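Local coordinates for protein xyloglucan-specific endo-beta-1,4-glucanase (Uncultured bacterium, PDB 4W88) that hydrolyses internal beta-1,4-glucosidic bonds of xyloglucan as a glycoside hydrolase family 5 enzyme built on a TIM-barrel fold, at residues Val87-Tyr90 and Ala91-Asp94; Ala274-Lys277 and Glu278-Asp282; Thr102-Glu105 and Thr106-Trp109; Asn115-Ala118 and Ala119-Glu123. The protein carries 1 engineered substitution. All coordinates share one frame; numbering follows the deposited sequence.

How the interactions relate
From the N terminus the contacts follow one another in series, with none nested or crossing; each closes just a turn of a few residues. Interaction 1 (87-94) winds up the end region of helix 78-92, on the way from barrel strand 57-60 to strand 97-101. Interaction 3 (102-109) folds the loop that leaves strand 97-101, and interaction 4 (115-123) starts helix 117-134 soon after. These two touch: Trp-109 packs against Leu-120 and Glu-123, tying loop to helix. Interaction 2 (274-282) comes much later, where the chain passes from strand 267-272 into helix 280-295; its centre lies about 42 Å from that of interaction 4.

Interaction 1: residues Val87-Tyr90 and Ala91-Asp94; sequences VVDY and AVND
Val-88 O receives Val-92 N at 3.0 Å, a nearly straight bond (167° at the hydrogen). One residue on, Asn-93 N donates to Asp-89 O at 2.9 Å. Both are the i to i+4 bonds of an alpha-helix. Val-88 O also takes a weak, strongly bent bond from Ala-91 N, so two donors share this one oxygen, while Asp-94 N reaches back to Ala-91 O at 3.1 Å. Further polar groups find partners beyond the turn: the Tyr-90 carbonyl and Asn-93 ND2 hold the two ends of the Gln-44 amide, which accepts from the asparagine and donates to the carbonyl. Asp-89 OD1 bonds to Tyr-138 OH, and Tyr-90 OH to Arg-83. The amide carbon CG of Asn-93 stands 3.1 Å from Asp-89 O, because chi1 of -71° folds the group back beside its own backbone N. On the packing side, Val-88 CG1 meets Val-92 CG2 at 4.1 Å, the two branched side chains lying obliquely across one another. Val-92 CG2 also rests 3.5 Å from Val-88 O, and Ala-91 CB comes to 3.4 Å from the same oxygen. Ala-91 presses on Ile-58 and Ile-98 of two barrel strands. The chemistry thus divides the turn: methyl groups serve the barrel wall, whereas Asn-93 and the Tyr-90 carbonyl fasten the end region of helix 78-92 to Gln-44 of helix 44-53, and Asp-89 ties it to Tyr-138.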
# COMPACT_ATOMS: atom_id res chain seq x y z
N VAL A 87 -10.38 -2.15 13.26
CA VAL A 87 -9.47 -1.12 12.81
C VAL A 87 -10.01 -0.42 11.57
O VAL A 87 -10.02 0.82 11.49
CB VAL A 87 -8.06 -1.68 12.61
CG1 VAL A 87 -7.16 -0.60 12.09
CG2 VAL A 87 -7.51 -2.12 13.97
N VAL A 88 -10.51 -1.23 10.63
CA VAL A 88 -11.16 -0.66 9.44
C VAL A 88 -12.31 0.25 9.95
O VAL A 88 -12.54 1.34 9.40
CB VAL A 88 -11.69 -1.76 8.53
CG1 VAL A 88 -12.62 -1.26 7.42
CG2 VAL A 88 -10.46 -2.44 7.88
N ASP A 89 -13.11 -0.25 10.91
CA ASP A 89 -14.25 0.51 11.39
C ASP A 89 -13.88 1.81 12.06
O ASP A 89 -14.66 2.78 11.96
CB ASP A 89 -15.05 -0.33 12.37
CG ASP A 89 -15.83 -1.44 11.72
OD1 ASP A 89 -15.95 -1.49 10.49
OD2 ASP A 89 -16.45 -2.18 12.49
N TYR A 90 -12.69 1.92 12.70
CA TYR A 90 -12.22 3.25 13.15
C TYR A 90 -12.23 4.29 12.00
O TYR A 90 -12.70 5.44 12.17
CB TYR A 90 -10.84 3.21 13.72
CG TYR A 90 -10.58 2.35 14.94
CD1 TYR A 90 -11.53 2.20 15.94
CD2 TYR A 90 -9.35 1.76 15.12
CE1 TYR A 90 -11.28 1.40 17.05
CE2 TYR A 90 -9.10 0.98 16.24
CZ TYR A 90 -10.05 0.75 17.16
OH TYR A 90 -9.76 -0.03 18.24
N ALA A 91 -11.79 3.85 10.83
CA ALA A 91 -11.74 4.69 9.67
C ALA A 91 -13.13 4.97 9.10
O ALA A 91 -13.45 6.10 8.69
CB ALA A 91 -10.82 4.14 8.62
N VAL A 92 -13.93 3.94 9.00
CA VAL A 92 -15.38 4.08 8.56
C VAL A 92 -16.12 5.10 9.43
O VAL A 92 -16.86 5.92 8.92
CB VAL A 92 -16.13 2.74 8.51
CG1 VAL A 92 -17.60 2.93 8.13
CG2 VAL A 92 -15.46 1.74 7.54
N ASN A 93 -15.86 5.06 10.72
CA ASN A 93 -16.50 5.98 11.68
C ASN A 93 -16.22 7.43 11.39
O ASN A 93 -16.97 8.29 11.81
CB ASN A 93 -16.11 5.67 13.13
CG ASN A 93 -16.73 4.39 13.65
OD1 ASN A 93 -17.74 3.90 13.15
ND2 ASN A 93 -16.09 3.82 14.67
N ASP A 94 -15.11 7.67 10.73
CA ASP A 94 -14.65 9.00 10.40
C ASP A 94 -14.86 9.37 8.92
O ASP A 94 -14.40 10.43 8.45
CB ASP A 94 -13.17 9.19 10.78
CG ASP A 94 -12.89 9.11 12.28
OD1 ASP A 94 -13.81 8.85 13.06
OD2 ASP A 94 -11.67 9.31 12.66

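Interaction 2: residues Ala274-Lys277 and Glu278-Asp282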
# COMPACT_ATOMS: atom_id res chain seq x y z
N ALA A 274 10.03 9.49 2.99
CA ALA A 274 11.46 9.68 3.10
C ALA A 274 11.88 9.51 4.54
O ALA A 274 11.30 10.07 5.41
CB ALA A 274 11.77 11.08 2.61
N GLN A 275 12.89 8.70 4.78
CA GLN A 275 13.36 8.53 6.11
C GLN A 275 13.98 9.84 6.61
O GLN A 275 14.63 10.59 5.87
CB GLN A 275 14.40 7.40 6.21
CG GLN A 275 13.81 6.03 5.96
CD GLN A 275 14.83 4.91 5.91
OE1 GLN A 275 15.80 4.89 6.68
NE2 GLN A 275 14.60 3.97 5.00
N PHE A 276 13.66 10.13 7.86
CA PHE A 276 14.14 11.32 8.53
C PHE A 276 15.63 11.25 8.80
O PHE A 276 16.08 10.35 9.50
CB PHE A 276 13.41 11.66 9.85
CG PHE A 276 13.85 12.97 10.44
CD1 PHE A 276 13.55 14.17 9.74
CD2 PHE A 276 14.50 13.04 11.66
CE1 PHE A 276 13.97 15.40 10.22
CE2 PHE A 276 14.88 14.30 12.17
CZ PHE A 276 14.61 15.46 11.45
N LYS A 277 16.37 12.20 8.22
CA LYS A 277 17.86 12.21 8.31
C LYS A 277 18.35 13.59 8.79
O LYS A 277 19.29 14.15 8.24
CB LYS A 277 18.46 11.94 6.92
CG LYS A 277 18.12 10.63 6.23
CD LYS A 277 18.55 10.62 4.78
CE LYS A 277 18.18 9.28 4.15
NZ LYS A 277 18.89 9.14 2.84
N GLU A 278 17.63 14.12 9.81
CA GLU A 278 17.90 15.45 10.41
C GLU A 278 17.95 16.49 9.30
O GLU A 278 18.84 17.36 9.26
CB GLU A 278 19.16 15.48 11.27
CG GLU A 278 19.18 14.33 12.21
CD GLU A 278 19.31 14.63 13.58
OE1 GLU A 278 18.21 14.69 14.18
OE2 GLU A 278 20.49 14.75 14.01
N ASN A 279 16.96 16.39 8.42
CA ASN A 279 16.98 17.08 7.16
C ASN A 279 15.58 17.56 6.78
O ASN A 279 15.13 17.40 5.63
CB ASN A 279 17.54 16.19 6.05
CG ASN A 279 16.68 14.96 5.77
OD1 ASN A 279 15.98 14.46 6.65
ND2 ASN A 279 16.72 14.50 4.52
N THR A 280 14.91 18.17 7.76
CA THR A 280 13.55 18.62 7.57
C THR A 280 13.33 19.43 6.31
O THR A 280 12.41 19.16 5.52
CB THR A 280 13.13 19.49 8.73
OG1 THR A 280 13.10 18.70 9.91
CG2 THR A 280 11.70 20.03 8.49
N GLU A 281 14.15 20.45 6.14
CA GLU A 281 13.98 21.35 4.96
C GLU A 281 14.16 20.61 3.62
O GLU A 281 13.52 20.92 2.60
CB GLU A 281 14.97 22.52 5.02
CG GLU A 281 14.71 23.41 6.22
CD GLU A 281 15.73 23.13 7.32
OE1 GLU A 281 16.51 24.15 7.65
OE2 GLU A 281 15.73 21.92 7.86
N ASP A 282 15.08 19.64 3.59
CA ASP A 282 15.25 18.85 2.39
C ASP A 282 14.06 17.94 2.08
O ASP A 282 13.63 17.83 0.92
CB ASP A 282 16.53 17.98 2.50
CG ASP A 282 17.74 18.81 2.72
OD1 ASP A 282 18.21 19.40 1.72
OD2 ASP A 282 18.22 18.93 3.86
O HOH W 1 15.61 11.85 3.63
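The ring of Phe-276 lies beneath the backbone of Glu-278, whose N stands 3.5 Å above the ring plane over its centre. Glu-278 CA follows the same face outward and meets Phe-276 CZ at 3.5 Å. With CG anti to the backbone N (chi1 -175°), the ring reaches forward along the chain; the Lys-277 to Glu-278 peptide lies over it, and the left-handed backbone of Glu-278 then turns the chain toward Asn-279. Thr-280 OG1 approaches a different part of the ring, its edge, 3.4 Å from Phe-276 CE1; the hydroxyl's hydrogen bond goes to Asn-328 ND2. Asn-279 runs past Phe-276 in the opposite direction, its amide turned 53° from the ring. Its OD1 accepts the N-H of Lys-277 at 2.8 Å, from a donor well above the carbonyl plane rather than on a lone pair. The ND2 end bonds to Ser-239 O and to a water at 3.0 Å, which in turn donates to Gln-275 O at 2.8 Å. With the ring cut back to an alanine, the peptide that joins Lys-277 to Glu-278 would probably lose its support and Tyr-309 its stacking partner. Lys-277 extends away from the turn, its NZ bonded to the carbonyls of Phe-230, Tyr-232 and Tyr-238. Asn-279 occupies the N-cap position of helix 280-295, yet its side chain, turned back to Lys-277, makes no capping bond. This is a beta-alpha loop of a TIM barrel, linking strand 267-272 to its helix; the side chain of Gln-275 is about 7 Å from the bound xylose and glucose units and touches Tyr-232 of the glycan pocket.

Interaction 3: residues Thr102-Glu105 and Thr106-Trp109; sequences THHE and TNYW
Glu-105 and Trp-109 share the side-chain hydrogen bond of this turn, NE1 donating to OE1 at 3.0 Å. The indole comes in on the anti side of the carboxylate oxygen, 22° out of its plane. Glu-105 is buried, and its carboxylate is further held by backbone N-H groups: OE2 takes that of Phe-64, and OE1 weakly that of Ala-65. Two backbone bonds close the 3-10 turn, Asn-107 N to His-104 O and Tyr-108 N to Glu-105 O. Two waters bridge the side chains and backbone. One joins His-104 ND1, Thr-106 OG1 (2.6 Å) and Asn-107 OD1; another links Thr-106 OG1 and His-103 O. Among the packing contacts, Trp-109 CZ2 lies 3.7 Å from Glu-105 CB, and chi1 of 58° swings the indole back over the glutamate. Tyr-108 turns its ring edge to His-104 O, with CD2 at 3.4 Å. The loop follows barrel strand 97-101, where Asp-101 bonds to ND1 of His-103, whose NE2 meets a bound Tris molecule. At its far end Trp-109 lies on helix 117-134, while Glu-105 anchors the turn to the loop after strand 57-60.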
# COMPACT_ATOMS: atom_id res chain seq x y z
N THR A 102 -3.35 -7.39 1.72
CA THR A 102 -2.53 -8.41 2.38
C THR A 102 -1.09 -7.89 2.26
O THR A 102 -0.74 -7.20 1.28
CB THR A 102 -2.68 -9.81 1.75
OG1 THR A 102 -2.00 -9.93 0.46
CG2 THR A 102 -4.10 -10.25 1.65
N HIS A 103 -0.23 -8.26 3.20
CA HIS A 103 1.01 -7.57 3.37
C HIS A 103 2.23 -8.53 3.32
O HIS A 103 2.59 -8.94 2.21
CB HIS A 103 1.00 -6.58 4.54
CG HIS A 103 1.89 -5.40 4.29
ND1 HIS A 103 1.52 -4.35 3.46
CD2 HIS A 103 3.13 -5.09 4.76
CE1 HIS A 103 2.50 -3.47 3.44
NE2 HIS A 103 3.48 -3.89 4.21
N HIS A 104 2.83 -8.89 4.46
CA HIS A 104 4.08 -9.65 4.45
C HIS A 104 3.82 -11.17 4.25
O HIS A 104 4.53 -12.03 4.84
CB HIS A 104 4.88 -9.42 5.73
CG HIS A 104 5.47 -8.04 5.81
ND1 HIS A 104 6.22 -7.46 4.77
CD2 HIS A 104 5.41 -7.11 6.80
CE1 HIS A 104 6.60 -6.27 5.16
NE2 HIS A 104 6.12 -6.03 6.37
N GLU A 105 2.80 -11.47 3.47
CA GLU A 105 2.56 -12.83 2.98
C GLU A 105 3.80 -13.40 2.27
O GLU A 105 4.02 -14.60 2.25
CB GLU A 105 1.39 -12.87 2.00
CG GLU A 105 0.15 -12.11 2.45
CD GLU A 105 -0.42 -12.42 3.86
OE1 GLU A 105 -0.23 -13.57 4.35
OE2 GLU A 105 -1.00 -11.49 4.49
N THR A 106 4.58 -12.46 1.76
CA THR A 106 5.83 -12.69 1.03
C THR A 106 6.95 -13.31 1.93
O THR A 106 7.97 -13.85 1.40
CB THR A 106 6.31 -11.33 0.45
OG1 THR A 106 6.13 -10.24 1.40
CG2 THR A 106 5.56 -11.04 -0.85
N ASN A 107 6.80 -13.23 3.28
CA ASN A 107 7.77 -13.89 4.19
C ASN A 107 7.39 -15.37 4.36
O ASN A 107 8.17 -16.12 4.91
CB ASN A 107 7.78 -13.33 5.57
CG ASN A 107 8.25 -11.89 5.65
OD1 ASN A 107 8.65 -11.28 4.63
ND2 ASN A 107 8.27 -11.36 6.88
N TYR A 108 6.18 -15.75 3.89
CA TYR A 108 5.52 -17.00 4.26
C TYR A 108 5.24 -17.76 2.96
O TYR A 108 6.15 -18.41 2.41
CB TYR A 108 4.28 -16.73 5.12
CG TYR A 108 4.64 -16.20 6.48
CD1 TYR A 108 5.10 -17.02 7.49
CD2 TYR A 108 4.64 -14.82 6.70
CE1 TYR A 108 5.53 -16.50 8.71
CE2 TYR A 108 5.10 -14.30 7.88
CZ TYR A 108 5.48 -15.14 8.91
OH TYR A 108 5.99 -14.67 10.09
N TRP A 109 4.00 -17.75 2.51
CA TRP A 109 3.56 -18.54 1.40
C TRP A 109 3.64 -17.86 0.04
O TRP A 109 3.67 -18.55 -1.01
CB TRP A 109 2.09 -18.93 1.66
CG TRP A 109 1.15 -17.73 1.82
CD1 TRP A 109 0.90 -17.06 2.95
CD2 TRP A 109 0.38 -17.12 0.77
NE1 TRP A 109 0.02 -16.02 2.67
CE2 TRP A 109 -0.32 -16.05 1.34
CE3 TRP A 109 0.26 -17.35 -0.60
CZ2 TRP A 109 -1.12 -15.23 0.62
CZ3 TRP A 109 -0.56 -16.53 -1.35
CH2 TRP A 109 -1.25 -15.47 -0.72
O HOH W 2 5.35 -7.62 1.08
O HOH W 3 7.81 -9.15 3.03

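Interaction 4: residues Asn115-Ala118 and Ala119-Glu123; sequences NNEA and ALCEE
Asn-116 leans its amide on Ala-119 one turn along. From CB the side chain leaves with CG anti to the backbone N (chi1 -161°), which carries the amide forward until CG lies 3.9 Å from Ala-119 CB. The oxygen branch goes closest, with Asn-116 OD1 at 3.3 Å from Ala-119 CB. OD1 also accepts a water proton at 2.7 Å, and the same water takes the N-H of Ala-119 at 3.0 Å. The nitrogen branch, ND2, lies 4.0 Å from Leu-120 CG, the two side chains crossing at about a right angle. Asn-116 is the N-cap residue of helix 117-134, in the crossover from strand 97-101 to strand 142-145 of the TIM barrel. Here the water stands between side chain and amide where a direct capping bond might have formed. Were Asn-116 a glycine, that water is likely to lose its acceptor and to serve the Ala-119 N-H less firmly. In the backbone, Asn-116 O takes Leu-120 N, and Glu-117 O takes Cys-121 N at 2.8 Å. Cys-121 SG rests 4.1 Å from Glu-117 CG, while Leu-120 faces Leu-169 and Met-173 of helix 164-182.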
# COMPACT_ATOMS: atom_id res chain seq x y z
N ASN A 115 6.30 -22.18 -11.04
CA ASN A 115 5.89 -23.57 -11.00
C ASN A 115 4.89 -23.88 -9.95
O ASN A 115 4.35 -24.97 -9.97
CB ASN A 115 7.08 -24.48 -10.79
CG ASN A 115 8.03 -24.42 -11.93
OD1 ASN A 115 7.65 -24.22 -13.10
ND2 ASN A 115 9.27 -24.53 -11.62
N ASN A 116 4.64 -22.94 -9.06
CA ASN A 116 3.68 -23.13 -7.98
C ASN A 116 2.43 -22.29 -8.15
O ASN A 116 1.78 -21.93 -7.14
CB ASN A 116 4.33 -22.79 -6.67
CG ASN A 116 3.64 -23.35 -5.51
OD1 ASN A 116 2.98 -24.44 -5.59
ND2 ASN A 116 3.78 -22.65 -4.35
N GLU A 117 2.08 -22.00 -9.40
CA GLU A 117 1.01 -21.03 -9.66
C GLU A 117 -0.33 -21.44 -9.01
O GLU A 117 -1.01 -20.59 -8.40
CB GLU A 117 0.85 -20.82 -11.13
CG GLU A 117 -0.33 -19.96 -11.53
CD GLU A 117 -0.37 -19.66 -12.99
OE1 GLU A 117 -1.42 -19.69 -13.53
OE2 GLU A 117 0.61 -19.32 -13.62
N ALA A 118 -0.72 -22.70 -9.15
CA ALA A 118 -2.01 -23.10 -8.67
C ALA A 118 -2.14 -22.88 -7.19
O ALA A 118 -3.11 -22.29 -6.75
CB ALA A 118 -2.32 -24.57 -9.05
N ALA A 119 -1.18 -23.38 -6.39
CA ALA A 119 -1.24 -23.22 -4.96
C ALA A 119 -1.27 -21.77 -4.55
O ALA A 119 -1.96 -21.40 -3.59
CB ALA A 119 -0.03 -23.89 -4.29
N LEU A 120 -0.50 -20.94 -5.26
CA LEU A 120 -0.47 -19.48 -4.99
C LEU A 120 -1.80 -18.77 -5.26
O LEU A 120 -2.33 -18.04 -4.39
CB LEU A 120 0.63 -18.76 -5.79
CG LEU A 120 2.05 -19.16 -5.34
CD1 LEU A 120 3.09 -18.77 -6.38
CD2 LEU A 120 2.50 -18.63 -3.98
N CYS A 121 -2.36 -19.04 -6.43
CA CYS A 121 -3.61 -18.48 -6.79
C CYS A 121 -4.73 -18.90 -5.83
O CYS A 121 -5.61 -18.07 -5.49
CB CYS A 121 -4.00 -18.86 -8.24
SG CYS A 121 -3.14 -17.87 -9.46
N GLU A 122 -4.73 -20.18 -5.48
CA GLU A 122 -5.77 -20.75 -4.67
C GLU A 122 -5.72 -20.17 -3.25
O GLU A 122 -6.80 -19.84 -2.65
CB GLU A 122 -5.68 -22.28 -4.65
CG GLU A 122 -6.06 -22.85 -5.99
CD GLU A 122 -5.77 -24.31 -6.17
OE1 GLU A 122 -5.67 -25.08 -5.20
OE2 GLU A 122 -5.78 -24.69 -7.39
N GLU A 123 -4.51 -20.04 -2.72
CA GLU A 123 -4.37 -19.46 -1.37
C GLU A 123 -4.85 -17.97 -1.38
O GLU A 123 -5.60 -17.55 -0.50
CB GLU A 123 -2.97 -19.59 -0.77
CG GLU A 123 -2.91 -18.96 0.60
CD GLU A 123 -1.80 -19.43 1.54
OE1 GLU A 123 -1.82 -19.03 2.73
OE2 GLU A 123 -0.94 -20.21 1.09
O HOH W 4 1.01 -25.14 -7.34